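Local coordinates for de novo design, hyper stable, disulfide-rich mini protein (Synthetic construct, PDB 5JG9) that has no known natural function but was designed from scratch as a hyperstable, disulfide-rich mini protein with a strand-helix-strand-strand fold, at residues Y7-Q12 with K22-R27; Y32-R35 with C40-C43. One frame throughout, in Å; residues are numbered along the deposited sequence. Where two conformers were deposited one is given.

Contact 1 and contact 2 come in series along the chain: 7-12 with 22-27 closes before 32-35 with 40-43 opens. Their centres lie about 7 Å apart. Contact 1 sets the edge strand 5-8 and the turn after it against helix 14-28. Contact 2 pairs the two strands of the hairpin 31-37 and 40-46. Both reach one antiparallel sheet of order 5-8, 40-46, 31-37, so strand 40-46 is the middle strand. The Cys10-Cys40 disulfide ties the two contacts covalently, and Cys43 is bonded to Cys21 on the helix. These crosslinks join segments distant in sequence, consistent with the hyperstability intended in the design.

Contact 1. Residues Y7-Q12 with K22-R27; sequences YKRCGQ and KERGER
A cation-pi stack between Tyr7 and Arg24 carries this small surface contact, where edge strand 5-8 and the turn after it face helix 14-28. Arg24 was modelled in two conformers; in the one described, its guanidinium lies flat over one face of the Tyr7 ring. Arg24 CZ is 4.6 Å from the centroid of that ring, and the planes are 22° apart. The aliphatic chain touches too: Arg24 CD is 3.6 Å from Tyr7 CE2. Arg24 leaves the helix with CG anti to its backbone N and bends at chi3 (-63°), which folds the guanidinium over the tyrosine. In this designed strand-helix-strand-strand fold the helix packs on one side of the sheet, and Arg24 also touches Cys43 and Ile45 of the middle strand. A leucine in place of Tyr7 would probably leave the Arg24 guanidinium without its aromatic platform and freer to turn. In the same conformer the like-charged Arg9 NH2 and Arg24 NH2 come within 3.9 Å, their guanidinium planes steeply inclined. Arg9 is held by its neighbours: NH1 donates to Lys8 O at 3.2 Å, and Tyr7 CB covers one guanidinium face. A water accepts from Gln12 NE2 and, weakly, from Arg24 NH2.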
loop_
_atom_site.group_PDB
_atom_site.type_symbol
_atom_site.label_atom_id
_atom_site.label_comp_id
_atom_site.label_asym_id
_atom_site.label_seq_id
_atom_site.Cartn_x
_atom_site.Cartn_y
_atom_site.Cartn_z
ATOM N N TYR A 7 4.273 2.303 -2.540
ATOM C CA TYR A 7 4.898 1.040 -3.054
ATOM C C TYR A 7 3.978 0.589 -4.214
ATOM O O TYR A 7 2.858 0.185 -3.962
ATOM C CB TYR A 7 4.902 -0.016 -1.985
ATOM C CG TYR A 7 5.635 0.348 -0.692
ATOM C CD1 TYR A 7 7.015 0.082 -0.554
ATOM C CD2 TYR A 7 5.009 0.983 0.280
ATOM C CE1 TYR A 7 7.693 0.443 0.595
ATOM C CE2 TYR A 7 5.657 1.338 1.463
ATOM C CZ TYR A 7 6.989 1.077 1.593
ATOM O OH TYR A 7 7.654 1.420 2.733
ATOM N N LYS A 8 4.406 0.775 -5.458
ATOM C CA LYS A 8 3.631 0.362 -6.626
ATOM C C LYS A 8 3.904 -1.135 -6.835
ATOM O O LYS A 8 5.045 -1.537 -6.905
ATOM C CB LYS A 8 3.941 1.181 -7.885
ATOM C CG LYS A 8 2.943 0.963 -9.050
ATOM C CD LYS A 8 3.272 1.686 -10.350
ATOM C CE LYS A 8 4.697 1.394 -10.843
ATOM N NZ LYS A 8 5.006 2.311 -11.942
ATOM N N ARG A 9 2.847 -1.938 -7.043
ATOM C CA ARG A 9 2.994 -3.420 -7.056
ATOM C C ARG A 9 2.384 -4.075 -8.270
ATOM O O ARG A 9 1.479 -4.870 -8.138
ATOM C CB ARG A 9 2.416 -4.022 -5.759
ATOM C CG ARG A 9 3.165 -3.566 -4.510
ATOM C CD ARG A 9 4.534 -4.184 -4.563
ATOM N NE ARG A 9 5.324 -3.945 -3.386
ATOM C CZ ARG A 9 6.406 -3.141 -3.306
ATOM N NH1 ARG A 9 6.841 -2.333 -4.351
ATOM N NH2 ARG A 9 7.001 -3.076 -2.107
ATOM N N CYS A 10 2.871 -3.702 -9.452
ATOM C CA CYS A 10 2.324 -4.239 -10.704
ATOM C C CYS A 10 2.453 -5.770 -10.781
ATOM O O CYS A 10 1.685 -6.424 -11.490
ATOM C CB CYS A 10 3.005 -3.570 -11.913
ATOM S SG CYS A 10 2.718 -1.766 -12.075
ATOM N N GLY A 11 3.429 -6.335 -10.069
ATOM C CA GLY A 11 3.661 -7.841 -10.112
ATOM C C GLY A 11 2.793 -8.579 -9.116
ATOM O O GLY A 11 3.071 -9.703 -8.830
ATOM N N GLN A 12 1.788 -7.913 -8.532
ATOM C CA GLN A 12 0.886 -8.540 -7.585
ATOM C C GLN A 12 -0.527 -8.174 -7.950
ATOM O O GLN A 12 -0.814 -7.082 -8.379
ATOM C CB GLN A 12 1.175 -7.983 -6.206
ATOM C CG GLN A 12 2.622 -8.188 -5.734
ATOM C CD GLN A 12 2.955 -7.816 -4.283
ATOM O OE1 GLN A 12 4.048 -8.174 -3.760
ATOM N NE2 GLN A 12 2.135 -7.039 -3.679
ATOM N N LYS A 22 -2.219 -3.282 4.532
ATOM C CA LYS A 22 -2.800 -3.332 5.869
ATOM C C LYS A 22 -1.813 -3.856 6.922
ATOM O O LYS A 22 -1.659 -3.251 7.958
ATOM C CB LYS A 22 -4.008 -4.221 5.855
ATOM C CG LYS A 22 -4.662 -4.396 7.196
ATOM C CD LYS A 22 -5.964 -5.105 7.011
ATOM C CE LYS A 22 -6.877 -4.953 8.207
ATOM N NZ LYS A 22 -6.369 -5.786 9.321
ATOM N N GLU A 23 -1.203 -5.014 6.611
ATOM C CA GLU A 23 -0.140 -5.589 7.425
ATOM C C GLU A 23 0.969 -4.604 7.691
ATOM O O GLU A 23 1.355 -4.402 8.798
ATOM C CB GLU A 23 0.437 -6.845 6.748
ATOM C CG GLU A 23 -0.395 -8.098 6.993
ATOM C CD GLU A 23 0.004 -9.349 6.163
ATOM O OE1 GLU A 23 0.897 -9.279 5.224
ATOM O OE2 GLU A 23 -0.674 -10.369 6.395
ATOM N N ARG A 24 1.451 -3.961 6.622
ATOM C CA ARG A 24 2.564 -3.010 6.688
ATOM C C ARG A 24 2.203 -1.811 7.571
ATOM O O ARG A 24 2.961 -1.388 8.456
ATOM C CB ARG A 24 2.970 -2.609 5.251
ATOM C CG ARG A 24 4.036 -1.549 5.061
ATOM C CD ARG A 24 4.327 -1.279 3.563
ATOM N NE ARG A 24 4.878 -2.325 2.648
ATOM C CZ ARG A 24 4.168 -3.091 1.817
ATOM N NH1 ARG A 24 2.851 -3.042 1.796
ATOM N NH2 ARG A 24 4.777 -3.930 1.006
ATOM N N GLY A 25 1.048 -1.247 7.379
ATOM C CA GLY A 25 0.589 -0.089 8.225
ATOM C C GLY A 25 0.445 -0.511 9.675
ATOM O O GLY A 25 0.964 0.144 10.609
ATOM N N GLU A 26 -0.260 -1.623 9.887
ATOM C CA GLU A 26 -0.641 -2.025 11.243
ATOM C C GLU A 26 0.574 -2.383 12.045
ATOM O O GLU A 26 0.681 -1.950 13.214
ATOM C CB GLU A 26 -1.665 -3.158 11.216
ATOM C CG GLU A 26 -2.992 -2.572 10.796
ATOM C CD GLU A 26 -4.141 -3.496 10.862
ATOM O OE1 GLU A 26 -3.975 -4.734 10.813
ATOM O OE2 GLU A 26 -5.229 -2.907 10.889
ATOM N N ARG A 27 1.522 -3.093 11.409
ATOM C CA ARG A 27 2.758 -3.483 12.048
ATOM C C ARG A 27 3.554 -2.246 12.575
ATOM O O ARG A 27 4.308 -2.340 13.542
ATOM C CB ARG A 27 3.535 -4.342 11.068
ATOM C CG ARG A 27 4.961 -4.659 11.393
ATOM C CD ARG A 27 5.805 -4.592 10.114
ATOM N NE ARG A 27 5.236 -5.351 9.023
ATOM C CZ ARG A 27 5.479 -5.134 7.715
ATOM N NH1 ARG A 27 6.220 -4.097 7.292
ATOM N NH2 ARG A 27 4.905 -5.949 6.811
HETATM O O HOH W 1 2.723 -5.633 -1.194
#

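Contact 2. Residues Y32-R35 with C40-C43; sequences YQIR and CYVC
Arg35 and Val42 form an antiparallel hydrogen-bonded pair in the hairpin of strands 31-37 and 40-46. Arg35 N donates to Val42 O at 2.9 Å, and Val42 N returns a bond to Arg35 O at 3.0 Å. The first is the straighter (171° against 145°). Next to it, Ile34 and Cys43 make a non-hydrogen-bonded pair. CA-H...O contacts add to these bonds: Ile34 CA lies 3.3 Å from Val42 O, and Tyr41 CA lies 3.5 Å from Arg35 O. Each of these two carbonyl oxygens therefore meets both an N-H and a CA-H.

Among the side chains, Ile34 CG2 comes to the edge of the Tyr41 ring, 3.7 Å from CD2. That methyl is anti to the backbone N of Ile34, which points it along its own strand toward Arg35, where it meets the Tyr41 ring diagonally across the pair. On the face of the sheet that holds Arg35 and Val42, the CB atoms of these two residues are 4.1 Å apart. The Arg35 chain then bends at chi2 (-64°) and runs back along its own strand, where Gln33 CB covers one face of its guanidinium. Its NH2 forms a salt bridge with Glu44.

Ile34 and Cys43 share the face turned to helix 14-28: Ile34 touches Arg18, and Cys43 is disulfide-bonded to Cys21. On the far side of strand 40-46, backbone hydrogen bonds between Tyr41 and Arg9 and between Cys43 and Tyr7 join the N-terminal strand region to the hairpin.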
loop_
_atom_site.group_PDB
_atom_site.type_symbol
_atom_site.label_atom_id
_atom_site.label_comp_id
_atom_site.label_asym_id
_atom_site.label_seq_id
_atom_site.Cartn_x
_atom_site.Cartn_y
_atom_site.Cartn_z
ATOM N N TYR A 32 -2.555 3.553 6.350
ATOM C CA TYR A 32 -2.322 2.902 5.041
ATOM C C TYR A 32 -3.544 3.111 4.193
ATOM O O TYR A 32 -4.651 3.129 4.660
ATOM C CB TYR A 32 -2.022 1.398 5.209
ATOM C CG TYR A 32 -3.249 0.596 5.676
ATOM C CD1 TYR A 32 -4.108 -0.022 4.741
ATOM C CD2 TYR A 32 -3.484 0.371 7.006
ATOM C CE1 TYR A 32 -5.226 -0.755 5.169
ATOM C CE2 TYR A 32 -4.591 -0.395 7.434
ATOM C CZ TYR A 32 -5.484 -0.882 6.521
ATOM O OH TYR A 32 -6.545 -1.661 6.992
ATOM N N GLN A 33 -3.325 3.218 2.901
ATOM C CA GLN A 33 -4.356 3.324 1.885
ATOM C C GLN A 33 -3.913 2.636 0.565
ATOM O O GLN A 33 -2.730 2.626 0.288
ATOM C CB GLN A 33 -4.510 4.813 1.544
ATOM C CG GLN A 33 -5.042 5.690 2.685
ATOM C CD GLN A 33 -6.470 5.478 3.172
ATOM O OE1 GLN A 33 -6.942 6.021 4.274
ATOM N NE2 GLN A 33 -7.243 4.852 2.323
ATOM N N ILE A 34 -4.877 2.138 -0.216
ATOM C CA ILE A 34 -4.604 1.493 -1.474
ATOM C C ILE A 34 -5.094 2.440 -2.537
ATOM O O ILE A 34 -6.219 2.954 -2.483
ATOM C CB ILE A 34 -5.234 0.094 -1.565
ATOM C CG1 ILE A 34 -4.385 -0.919 -0.762
ATOM C CG2 ILE A 34 -5.242 -0.413 -2.971
ATOM C CD1 ILE A 34 -4.718 -0.893 0.733
ATOM N N ARG A 35 -4.167 2.743 -3.465
ATOM C CA ARG A 35 -4.407 3.631 -4.601
ATOM C C ARG A 35 -4.215 2.797 -5.893
ATOM O O ARG A 35 -3.833 1.629 -5.808
ATOM C CB ARG A 35 -3.406 4.804 -4.588
ATOM C CG ARG A 35 -3.125 5.439 -3.193
ATOM C CD ARG A 35 -4.361 6.074 -2.643
ATOM N NE ARG A 35 -4.128 6.940 -1.510
ATOM C CZ ARG A 35 -5.118 7.386 -0.753
ATOM N NH1 ARG A 35 -6.383 6.969 -0.945
ATOM N NH2 ARG A 35 -4.860 8.223 0.253
ATOM N N CYS A 40 -2.236 -0.969 -11.880
ATOM C CA CYS A 40 -1.396 -1.455 -10.788
ATOM C C CYS A 40 -1.857 -0.864 -9.503
ATOM O O CYS A 40 -2.161 0.349 -9.449
ATOM C CB CYS A 40 0.035 -0.999 -11.017
ATOM S SG CYS A 40 0.767 -1.635 -12.524
ATOM N N TYR A 41 -1.922 -1.679 -8.462
ATOM C CA TYR A 41 -2.280 -1.248 -7.147
ATOM C C TYR A 41 -1.024 -0.800 -6.417
ATOM O O TYR A 41 0.083 -1.275 -6.695
ATOM C CB TYR A 41 -3.028 -2.356 -6.382
ATOM C CG TYR A 41 -4.389 -2.505 -6.969
ATOM C CD1 TYR A 41 -4.593 -3.321 -8.051
ATOM C CD2 TYR A 41 -5.484 -1.787 -6.445
ATOM C CE1 TYR A 41 -5.814 -3.370 -8.692
ATOM C CE2 TYR A 41 -6.736 -1.881 -7.016
ATOM C CZ TYR A 41 -6.897 -2.654 -8.137
ATOM O OH TYR A 41 -8.111 -2.737 -8.738
ATOM N N VAL A 42 -1.257 0.195 -5.551
ATOM C CA VAL A 42 -0.229 0.991 -4.898
ATOM C C VAL A 42 -0.595 1.001 -3.399
ATOM O O VAL A 42 -1.671 1.356 -3.026
ATOM C CB VAL A 42 -0.135 2.456 -5.480
ATOM C CG1 VAL A 42 0.920 3.276 -4.723
ATOM C CG2 VAL A 42 0.205 2.432 -6.952
ATOM N N CYS A 43 0.328 0.565 -2.564
ATOM C CA CYS A 43 0.273 0.746 -1.112
ATOM C C CYS A 43 0.860 2.113 -0.709
ATOM O O CYS A 43 2.064 2.384 -0.945
ATOM C CB CYS A 43 1.025 -0.356 -0.392
ATOM S SG CYS A 43 0.955 -0.121 1.382
#